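Local coordinates for flocculation protein FLO11 (Saccharomyces cerevisiae, PDB 4UYT), which mediates homotypic cell-cell adhesion in yeast flocculation, invasive growth and biofilm formation, here represented by its N-terminal Flo11 adhesin domain, at residues N13-P16 and N17-F20; W22-Q26 and Q27-Q31; S135-W139 and G140-F144. All coordinates share one frame; numbering follows the deposited sequence.

Interaction 1 (N13-P16 and N17-F20); sequences NGCP and NLDF
C15 meets both L18 and F20 as the chain turns between strand 12-13 and helix 21-25. Its sulfur lies in the plane of the F20 ring and meets it at the edge, with SG 3.7 Å from F20 CZ. This is a sulfur-aromatic contact of the edge kind. SG stands 5.1 Å from the ring centroid and does not sit over a face. The carbonyl oxygen of C15 lies near the same rim, 3.5 Å from F20 CE2.

With chi1 at 49°, SG of C15 is tucked over its own backbone, where it reaches both F20 CZ and L18 CD1. On the L18 side, CD1 is the branch that touches. It lies 3.9 Å from C15 CB and equally close to the sulfur. The extended end of L18 (chi2 176°) carries CD1 there.

The backbone forms a type I beta turn from C15 to L18. It is closed by a weak bond from L18 N to C15 O, 3.3 Å long but nearly straight. Just before it, N13 makes an Asx turn. Its OD1 accepts from C15 N at 2.9 Å, and the donor lies in the carbonyl plane of the side chain. A water bridges the turn by donating to P16 O and L18 O. Its oxygen also lies in the plane of the F20 ring, at the edge.

Beyond the turn, D19 OD1 bonds to W22 N at the start of the helix. F20 also touches S159, T161 and P164.

The sulfur is bound to C150 in a disulfide and also touches the rim of the F20 ring. The chemistry is consistent with a surface turn held largely by covalent and polar ties. The Asx turn and the water bridge probably add to the weak turn bond.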
ATOM      1  N   ASN A  13       0.342   0.029  13.269  1.00  8.22           N
ATOM      2  CA  ASN A  13       1.600   0.145  12.555  1.00  8.72           C
ATOM      3  C   ASN A  13       2.620  -0.674  13.309  1.00  8.84           C
ATOM      4  O   ASN A  13       2.891  -0.402  14.478  1.00 10.62           O
ATOM      5  CB  ASN A  13       1.955   1.613  12.484  1.00  9.55           C
ATOM      6  CG  ASN A  13       3.319   1.889  11.881  1.00  9.45           C
ATOM      7  OD1 ASN A  13       4.237   1.083  11.953  1.00 10.09           O
ATOM      8  ND2 ASN A  13       3.461   3.057  11.294  1.00 11.13           N
ATOM      9  N   GLY A  14       3.158  -1.707  12.655  1.00  8.87           N
ATOM     10  CA  GLY A  14       4.019  -2.659  13.327  1.00  9.11           C
ATOM     11  C   GLY A  14       5.461  -2.252  13.518  1.00  8.89           C
ATOM     12  O   GLY A  14       6.205  -3.000  14.121  1.00 10.05           O
ATOM     13  N   CYS A  15       5.856  -1.082  13.028  1.00  9.93           N
ATOM     14  CA  CYS A  15       7.249  -0.662  13.110  1.00 10.97           C
ATOM     15  C   CYS A  15       7.418   0.837  12.895  1.00 11.73           C
ATOM     16  O   CYS A  15       8.114   1.254  11.973  1.00 12.69           O
ATOM     17  CB  CYS A  15       8.136  -1.457  12.132  1.00 11.09           C
ATOM     18  SG  CYS A  15       7.495  -1.541  10.453  1.00 10.04           S
ATOM     19  N   PRO A  16       6.761   1.646  13.734  1.00 13.06           N
ATOM     20  CA  PRO A  16       6.731   3.082  13.499  1.00 13.84           C
ATOM     21  C   PRO A  16       8.043   3.792  13.738  1.00 16.23           C
ATOM     22  O   PRO A  16       8.169   4.962  13.392  1.00 19.99           O
ATOM     23  CB  PRO A  16       5.695   3.568  14.494  1.00 14.52           C
ATOM     24  CG  PRO A  16       5.791   2.596  15.622  1.00 15.10           C
ATOM     25  CD  PRO A  16       5.944   1.279  14.902  1.00 13.47           C
ATOM     26  N   ASN A  17       8.998   3.103  14.330  1.00 15.71           N
ATOM     27  CA  ASN A  17      10.250   3.781  14.617  1.00 19.16           C
ATOM     28  C   ASN A  17      11.329   3.522  13.561  1.00 18.02           C
ATOM     29  O   ASN A  17      12.402   4.083  13.668  1.00 21.77           O
ATOM     30  CB  ASN A  17      10.668   3.543  16.072  1.00 23.49           C
ATOM     31  CG  ASN A  17       9.674   4.184  17.061  1.00 27.27           C
ATOM     32  OD1 ASN A  17       9.308   5.355  16.917  1.00 36.58           O
ATOM     33  ND2 ASN A  17       9.191   3.406  18.017  1.00 32.89           N
ATOM     34  N   LEU A  18      11.019   2.751  12.502  1.00 15.36           N
ATOM     35  CA  LEU A  18      11.931   2.629  11.356  1.00 14.83           C
ATOM     36  C   LEU A  18      11.923   3.930  10.551  1.00 14.64           C
ATOM     37  O   LEU A  18      10.902   4.627  10.463  1.00 15.58           O
ATOM     38  CB  LEU A  18      11.570   1.450  10.437  1.00 13.89           C
ATOM     39  CG  LEU A  18      11.873   0.068  10.981  1.00 14.00           C
ATOM     40  CD1 LEU A  18      11.363  -0.988  10.011  1.00 13.34           C
ATOM     41  CD2 LEU A  18      13.349  -0.130  11.269  1.00 16.62           C
ATOM     42  N   ASP A  19      13.044   4.217   9.917  1.00 14.89           N
ATOM     43  CA  ASP A  19      13.134   5.297   8.957  1.00 14.44           C
ATOM     44  C   ASP A  19      12.828   4.729   7.591  1.00 14.23           C
ATOM     45  O   ASP A  19      13.651   4.022   6.995  1.00 16.52           O
ATOM     46  CB  ASP A  19      14.560   5.864   9.018  1.00 15.97           C
ATOM     47  CG  ASP A  19      14.839   6.972   8.019  1.00 17.42           C
ATOM     48  OD1 ASP A  19      13.934   7.314   7.224  1.00 17.34           O
ATOM     49  OD2 ASP A  19      15.996   7.481   8.034  1.00 22.45           O
ATOM     50  N   PHE A  20      11.630   5.023   7.094  1.00 11.79           N
ATOM     51  CA  PHE A  20      11.215   4.589   5.746  1.00 11.68           C
ATOM     52  C   PHE A  20      11.676   5.568   4.681  1.00 13.04           C
ATOM     53  O   PHE A  20      11.921   5.195   3.524  1.00 14.00           O
ATOM     54  CB  PHE A  20       9.695   4.399   5.676  1.00 10.75           C
ATOM     55  CG  PHE A  20       9.197   3.350   6.620  1.00 10.69           C
ATOM     56  CD1 PHE A  20       9.239   2.016   6.279  1.00 10.58           C
ATOM     57  CD2 PHE A  20       8.726   3.692   7.865  1.00 11.09           C
ATOM     58  CE1 PHE A  20       8.836   1.040   7.169  1.00 10.13           C
ATOM     59  CE2 PHE A  20       8.344   2.731   8.762  1.00 10.96           C
ATOM     60  CZ  PHE A  20       8.403   1.404   8.418  1.00 10.51           C
TER
HETATM   61  O   HOH W   1       8.324   5.618  10.789  1.00 18.43           O

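Interaction 2 (W22-Q26 and Q27-Q31); sequences WHMDQ and QNIMQ
M24 overlaps I29 at the root of its side chain, CB to CB at 4.2 Å. The M24 chain then bends at its last torsion. The sulfur ends near the backbone of the next residues, with SD 4.0 Å from Q31 CA.

D25 and Q31 meet through their polar ends. Q31 NE2 gives a nearly straight bond of 3.0 Å to D25 OD1, on the syn lone pair of that oxygen. OD1 lies almost in the plane of the Q31 amide, although carboxylate and amide planes are turned 33° apart. OD1 also accepts from a water that donates to I29 O as well. Two donors therefore hold this oxygen.

Helix 21-25 closes here in a Schellman motif, with N28 at positive phi (58°). M24 O accepts from I29 N at 3.0 Å and from Q27 N, which approach from opposite faces of its carbonyl plane. N28 N bonds to D25 O in the type I turn from D25 to N28.

The Q27 side chain lies against H23, its amide plane 62° from the imidazole. Q26 sets its CG over one face of the W22 ring, 3.6 Å above its centre. H158 stacks with W22, and L146 of strand 143-147 touches M24.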
ATOM      1  N   TRP A  22      14.424   7.075   4.226  1.00 17.37           N
ATOM      2  CA  TRP A  22      15.740   6.753   3.696  1.00 17.85           C
ATOM      3  C   TRP A  22      15.706   5.878   2.430  1.00 16.71           C
ATOM      4  O   TRP A  22      16.428   6.125   1.469  1.00 17.23           O
ATOM      5  CB  TRP A  22      16.552   6.085   4.800  1.00 19.36           C
ATOM      6  CG  TRP A  22      17.892   5.617   4.447  1.00 20.74           C
ATOM      7  CD1 TRP A  22      19.051   6.319   4.582  1.00 23.38           C
ATOM      8  CD2 TRP A  22      18.259   4.319   3.961  1.00 21.86           C
ATOM      9  NE1 TRP A  22      20.117   5.550   4.197  1.00 25.72           N
ATOM     10  CE2 TRP A  22      19.665   4.314   3.821  1.00 23.70           C
ATOM     11  CE3 TRP A  22      17.545   3.156   3.655  1.00 25.43           C
ATOM     12  CZ2 TRP A  22      20.374   3.197   3.358  1.00 29.76           C
ATOM     13  CZ3 TRP A  22      18.247   2.043   3.196  1.00 30.85           C
ATOM     14  CH2 TRP A  22      19.650   2.076   3.050  1.00 33.87           C
ATOM     15  N   HIS A  23      14.850   4.872   2.430  1.00 16.14           N
ATOM     16  CA  HIS A  23      14.805   3.946   1.317  1.00 15.22           C
ATOM     17  C   HIS A  23      14.305   4.572   0.015  1.00 14.66           C
ATOM     18  O   HIS A  23      14.758   4.204  -1.064  1.00 17.01           O
ATOM     19  CB  HIS A  23      13.949   2.732   1.678  1.00 14.24           C
ATOM     20  CG  HIS A  23      14.022   1.640   0.674  1.00 15.01           C
ATOM     21  ND1 HIS A  23      15.120   0.822   0.508  1.00 18.82           N
ATOM     22  CD2 HIS A  23      13.137   1.270  -0.273  1.00 12.90           C
ATOM     23  CE1 HIS A  23      14.878  -0.031  -0.475  1.00 16.36           C
ATOM     24  NE2 HIS A  23      13.677   0.223  -0.960  1.00 18.15           N
ATOM     25  N   MET A  24      13.368   5.509   0.112  1.00 14.14           N
ATOM     26  CA  MET A  24      12.952   6.290  -1.044  1.00 13.29           C
ATOM     27  C   MET A  24      14.021   7.328  -1.425  1.00 14.35           C
ATOM     28  O   MET A  24      14.391   7.438  -2.592  1.00 15.65           O
ATOM     29  CB  MET A  24      11.618   6.956  -0.772  1.00 12.55           C
ATOM     30  CG  MET A  24      10.500   5.915  -0.807  1.00 12.53           C
ATOM     31  SD  MET A  24       8.896   6.406  -0.094  1.00 11.86           S
ATOM     32  CE  MET A  24       9.326   6.427   1.662  1.00 12.60           C
ATOM     33  N   ASP A  25      14.597   8.028  -0.438  1.00 14.81           N
ATOM     34  CA  ASP A  25      15.653   9.012  -0.700  1.00 16.60           C
ATOM     35  C   ASP A  25      16.805   8.372  -1.458  1.00 17.13           C
ATOM     36  O   ASP A  25      17.349   8.982  -2.379  1.00 19.96           O
ATOM     37  CB  ASP A  25      16.172   9.636   0.599  1.00 17.66           C
ATOM     38  CG  ASP A  25      15.138  10.490   1.340  1.00 18.86           C
ATOM     39  OD1 ASP A  25      14.098  10.892   0.778  1.00 22.71           O
ATOM     40  OD2 ASP A  25      15.414  10.799   2.517  1.00 22.51           O
ATOM     41  N   GLN A  26      17.251   7.194  -1.041  1.00 18.81           N
ATOM     42  CA  GLN A  26      18.380   6.508  -1.679  1.00 20.80           C
ATOM     43  C   GLN A  26      18.169   6.228  -3.167  1.00 19.73           C
ATOM     44  O   GLN A  26      19.121   6.098  -3.917  1.00 24.01           O
ATOM     45  CB  GLN A  26      18.686   5.190  -0.958  1.00 22.10           C
ATOM     46  CG  GLN A  26      19.296   5.354   0.429  1.00 26.52           C
ATOM     47  CD  GLN A  26      20.748   5.788   0.401  1.00 31.26           C
ATOM     48  OE1 GLN A  26      21.095   6.870   0.885  1.00 35.95           O
ATOM     49  NE2 GLN A  26      21.606   4.950  -0.171  1.00 35.03           N
ATOM     50  N   GLN A  27      16.904   6.101  -3.569  1.00 18.22           N
ATOM     51  CA  GLN A  27      16.517   5.806  -4.946  1.00 18.03           C
ATOM     52  C   GLN A  27      16.081   7.052  -5.704  1.00 16.55           C
ATOM     53  O   GLN A  27      15.617   6.937  -6.836  1.00 18.71           O
ATOM     54  CB  GLN A  27      15.349   4.817  -4.955  1.00 18.30           C
ATOM     55  CG  GLN A  27      15.667   3.482  -4.316  1.00 20.21           C
ATOM     56  CD  GLN A  27      14.453   2.585  -4.301  1.00 21.47           C
ATOM     57  OE1 GLN A  27      13.751   2.484  -3.289  1.00 23.33           O
ATOM     58  NE2 GLN A  27      14.174   1.946  -5.431  1.00 20.33           N
ATOM     59  N   ASN A  28      16.191   8.215  -5.070  1.00 16.73           N
ATOM     60  CA  ASN A  28      15.688   9.455  -5.639  1.00 15.20           C
ATOM     61  C   ASN A  28      14.190   9.408  -5.945  1.00 14.73           C
ATOM     62  O   ASN A  28      13.714  10.030  -6.884  1.00 15.73           O
ATOM     63  CB  ASN A  28      16.492   9.819  -6.893  1.00 16.54           C
ATOM     64  CG  ASN A  28      16.223  11.222  -7.364  1.00 17.51           C
ATOM     65  OD1 ASN A  28      16.082  12.151  -6.571  1.00 19.44           O
ATOM     66  ND2 ASN A  28      16.162  11.386  -8.674  1.00 18.07           N
ATOM     67  N   ILE A  29      13.446   8.661  -5.139  1.00 14.23           N
ATOM     68  CA  ILE A  29      11.988   8.620  -5.244  1.00 12.93           C
ATOM     69  C   ILE A  29      11.417   9.627  -4.256  1.00 12.77           C
ATOM     70  O   ILE A  29      11.842   9.683  -3.101  1.00 14.31           O
ATOM     71  CB  ILE A  29      11.410   7.212  -4.926  1.00 13.03           C
ATOM     72  CG1 ILE A  29      11.947   6.166  -5.911  1.00 12.90           C
ATOM     73  CG2 ILE A  29       9.887   7.205  -5.001  1.00 13.40           C
ATOM     74  CD1 ILE A  29      11.786   4.741  -5.433  1.00 13.94           C
ATOM     75  N   MET A  30      10.434  10.408  -4.681  1.00 12.47           N
ATOM     76  CA  MET A  30       9.742  11.304  -3.751  1.00 12.77           C
ATOM     77  C   MET A  30       9.157  10.499  -2.609  1.00 12.17           C
ATOM     78  O   MET A  30       8.671   9.388  -2.799  1.00 12.55           O
ATOM     79  CB  MET A  30       8.625  12.060  -4.464  1.00 12.35           C
ATOM     80  CG  MET A  30       7.892  13.060  -3.577  1.00 13.38           C
ATOM     81  SD  MET A  30       6.527  13.882  -4.406  1.00 12.65           S
ATOM     82  CE  MET A  30       5.348  12.541  -4.501  1.00 12.01           C
ATOM     83  N   GLN A  31       9.172  11.054  -1.415  1.00 12.23           N
ATOM     84  CA  GLN A  31       8.594  10.372  -0.279  1.00 12.24           C
ATOM     85  C   GLN A  31       7.081  10.222  -0.391  1.00 11.26           C
ATOM     86  O   GLN A  31       6.356  11.153  -0.721  1.00 12.07           O
ATOM     87  CB  GLN A  31       8.937  11.082   1.001  1.00 13.94           C
ATOM     88  CG  GLN A  31      10.423  10.997   1.336  1.00 16.68           C
ATOM     89  CD  GLN A  31      10.822  11.932   2.442  1.00 17.28           C
ATOM     90  OE1 GLN A  31       9.979  12.528   3.143  1.00 19.25           O
ATOM     91  NE2 GLN A  31      12.115  12.046   2.639  1.00 17.77           N
TER
HETATM   92  O   HOH W   2      13.043  11.503  -1.600  1.00 22.73           O

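Interaction 3 (S135-W139 and G140-F144); sequences SSWQW and GTTSF
W137 and G140 share the one hydrogen bond between the two segments. W137 NE1 donates to G140 O at 2.7 Å, on a lone pair and in the carbonyl plane. The bond is bent (144°), and the oxygen is tilted 19° out of the indole plane. With chi1 at 177°, W137 CG is anti to the backbone N, and NE1 is brought to the G140 carbonyl. G140 has positive phi, a conformation that suits glycine.

A water adds a second polar link. It donates to W139 O and T141 O.

The apolar contact is a CH-pi interaction. T142 CG2 lies over one face of W137, 3.7 Å from the centroid of the five-membered ring. Against the opposite face comes W139, whose CE3 is 3.4 Å above the plane and offset toward the rim. The W137 indole is thus covered on both faces, by a methyl and by an aromatic edge atom.

Around this turn, W137 also meets the ring of Y125, and W139 packs edge-to-face on Y63. Residues G140-F144 run into strand 143-147, an outermost strand of the five-stranded sheet. There F144 pairs through its backbone with F123 of strand 120-125.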
ATOM      1  N   SER A 135       8.827  17.644 -19.497  1.00 28.06           N
ATOM      2  CA  SER A 135       9.532  18.899 -19.268  1.00 28.39           C
ATOM      3  C   SER A 135       9.186  19.577 -17.948  1.00 27.51           C
ATOM      4  O   SER A 135       9.977  20.383 -17.452  1.00 29.14           O
ATOM      5  CB  SER A 135       9.285  19.871 -20.430  1.00 28.79           C
ATOM      6  OG  SER A 135       7.960  20.369 -20.419  1.00 34.97           O
ATOM      7  N   SER A 136       8.026  19.251 -17.374  1.00 25.06           N
ATOM      8  CA  SER A 136       7.602  19.859 -16.116  1.00 22.86           C
ATOM      9  C   SER A 136       7.705  18.889 -14.941  1.00 20.23           C
ATOM     10  O   SER A 136       7.329  19.213 -13.818  1.00 21.02           O
ATOM     11  CB  SER A 136       6.183  20.408 -16.232  1.00 23.55           C
ATOM     12  OG  SER A 136       5.267  19.391 -16.561  1.00 23.10           O
ATOM     13  N   TRP A 137       8.242  17.704 -15.191  1.00 19.65           N
ATOM     14  CA  TRP A 137       8.410  16.726 -14.136  1.00 19.73           C
ATOM     15  C   TRP A 137       9.519  17.185 -13.187  1.00 18.32           C
ATOM     16  O   TRP A 137      10.602  17.551 -13.618  1.00 20.72           O
ATOM     17  CB  TRP A 137       8.739  15.366 -14.739  1.00 18.24           C
ATOM     18  CG  TRP A 137       8.975  14.368 -13.686  1.00 16.63           C
ATOM     19  CD1 TRP A 137      10.171  14.067 -13.133  1.00 16.41           C
ATOM     20  CD2 TRP A 137       7.989  13.565 -13.004  1.00 15.52           C
ATOM     21  NE1 TRP A 137      10.007  13.134 -12.147  1.00 15.75           N
ATOM     22  CE2 TRP A 137       8.682  12.803 -12.054  1.00 14.63           C
ATOM     23  CE3 TRP A 137       6.598  13.418 -13.112  1.00 16.25           C
ATOM     24  CZ2 TRP A 137       8.042  11.912 -11.207  1.00 15.53           C
ATOM     25  CZ3 TRP A 137       5.967  12.529 -12.288  1.00 14.82           C
ATOM     26  CH2 TRP A 137       6.685  11.795 -11.331  1.00 14.98           C
ATOM     27  N   GLN A 138       9.245  17.152 -11.885  1.00 16.46           N
ATOM     28  CA  GLN A 138      10.232  17.608 -10.926  1.00 17.98           C
ATOM     29  C   GLN A 138      10.254  16.805  -9.636  1.00 15.55           C
ATOM     30  O   GLN A 138      10.617  17.349  -8.593  1.00 17.08           O
ATOM     31  CB  GLN A 138      10.015  19.089 -10.641  1.00 21.01           C
ATOM     32  CG  GLN A 138       8.645  19.445 -10.104  1.00 23.66           C
ATOM     33  CD  GLN A 138       8.497  20.927  -9.833  1.00 31.09           C
ATOM     34  OE1 GLN A 138       7.577  21.574 -10.328  1.00 39.64           O
ATOM     35  NE2 GLN A 138       9.416  21.478  -9.059  1.00 34.36           N
ATOM     36  N   TRP A 139       9.914  15.522  -9.708  1.00 15.07           N
ATOM     37  CA  TRP A 139       9.808  14.744  -8.496  1.00 14.53           C
ATOM     38  C   TRP A 139      10.687  13.494  -8.497  1.00 14.35           C
ATOM     39  O   TRP A 139      10.408  12.579  -7.724  1.00 15.56           O
ATOM     40  CB  TRP A 139       8.326  14.416  -8.200  1.00 13.32           C
ATOM     41  CG  TRP A 139       7.490  15.653  -8.165  1.00 13.53           C
ATOM     42  CD1 TRP A 139       7.385  16.551  -7.144  1.00 14.99           C
ATOM     43  CD2 TRP A 139       6.715  16.174  -9.240  1.00 14.55           C
ATOM     44  NE1 TRP A 139       6.556  17.583  -7.503  1.00 15.97           N
ATOM     45  CE2 TRP A 139       6.144  17.389  -8.795  1.00 14.97           C
ATOM     46  CE3 TRP A 139       6.436  15.725 -10.533  1.00 14.80           C
ATOM     47  CZ2 TRP A 139       5.298  18.153  -9.603  1.00 16.80           C
ATOM     48  CZ3 TRP A 139       5.603  16.483 -11.332  1.00 16.46           C
ATOM     49  CH2 TRP A 139       5.055  17.691 -10.870  1.00 17.46           C
ATOM     50  N   GLY A 140      11.738  13.451  -9.311  1.00 14.37           N
ATOM     51  CA  GLY A 140      12.683  12.337  -9.271  1.00 14.78           C
ATOM     52  C   GLY A 140      12.246  11.113 -10.041  1.00 15.08           C
ATOM     53  O   GLY A 140      11.580  11.218 -11.071  1.00 15.55           O
ATOM     54  N   THR A 141      12.656   9.951  -9.562  1.00 15.21           N
ATOM     55  CA  THR A 141      12.508   8.715 -10.301  1.00 14.56           C
ATOM     56  C   THR A 141      11.054   8.516 -10.742  1.00 14.06           C
ATOM     57  O   THR A 141      10.136   8.675  -9.940  1.00 14.49           O
ATOM     58  CB  THR A 141      12.989   7.586  -9.397  1.00 15.30           C
ATOM     59  OG1 THR A 141      14.376   7.831  -9.136  1.00 16.67           O
ATOM     60  CG2 THR A 141      12.801   6.233 -10.029  1.00 16.38           C
ATOM     61  N   THR A 142      10.845   8.131 -12.001  1.00 13.92           N
ATOM     62  CA  THR A 142       9.519   8.102 -12.600  1.00 13.96           C
ATOM     63  C   THR A 142       8.801   6.756 -12.618  1.00 13.82           C
ATOM     64  O   THR A 142       7.584   6.735 -12.653  1.00 14.39           O
ATOM     65  CB  THR A 142       9.559   8.652 -14.032  1.00 14.77           C
ATOM     66  OG1 THR A 142      10.547   7.933 -14.782  1.00 17.29           O
ATOM     67  CG2 THR A 142       9.907  10.131 -14.036  1.00 17.14           C
ATOM     68  N   SER A 143       9.550   5.656 -12.618  1.00 13.94           N
ATOM     69  CA  SER A 143       8.978   4.321 -12.506  1.00 14.12           C
ATOM     70  C   SER A 143       9.638   3.638 -11.326  1.00 14.32           C
ATOM     71  O   SER A 143      10.866   3.562 -11.241  1.00 15.30           O
ATOM     72  CB  SER A 143       9.197   3.502 -13.781  1.00 18.00           C
ATOM     73  OG  SER A 143       8.296   3.892 -14.811  1.00 18.67           O
ATOM     74  N   PHE A 144       8.833   3.143 -10.409  1.00 12.89           N
ATOM     75  CA  PHE A 144       9.346   2.559  -9.190  1.00 12.90           C
ATOM     76  C   PHE A 144       8.257   1.765  -8.508  1.00 11.92           C
ATOM     77  O   PHE A 144       7.064   1.919  -8.792  1.00 12.27           O
ATOM     78  CB  PHE A 144       9.867   3.667  -8.254  1.00 12.81           C
ATOM     79  CG  PHE A 144       8.839   4.730  -7.922  1.00 11.91           C
ATOM     80  CD1 PHE A 144       7.950   4.588  -6.850  1.00 10.81           C
ATOM     81  CD2 PHE A 144       8.755   5.884  -8.673  1.00 12.91           C
ATOM     82  CE1 PHE A 144       6.996   5.567  -6.568  1.00 10.30           C
ATOM     83  CE2 PHE A 144       7.827   6.863  -8.386  1.00 12.07           C
ATOM     84  CZ  PHE A 144       6.929   6.701  -7.343  1.00 10.77           C
TER
HETATM   85  O   HOH W   3       9.541   9.997  -7.580  1.00 13.67           O

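The three contacts come in series along the chain. Interactions 1 and 2 adjoin in sequence, with centres 16 Å apart. The chain passes from the disulfide-bearing turn through helix 21-25 to the loop before strand 32-43. Interaction 3 comes much later but lies only 12 Å from interaction 2, centre to centre. These two touch. Q27 O is 2.8 Å from T141 OG1, a probable hydrogen bond, and I29 packs on F144. The loop leading into the four-stranded sheet thus meets the edge of the five-stranded one. The centres of interactions 1 and 3 are 26 Å apart, their nearest atoms about 11 Å. All three belong to the Flo11 domain, whose aromatic surface bands confer homophilic binding.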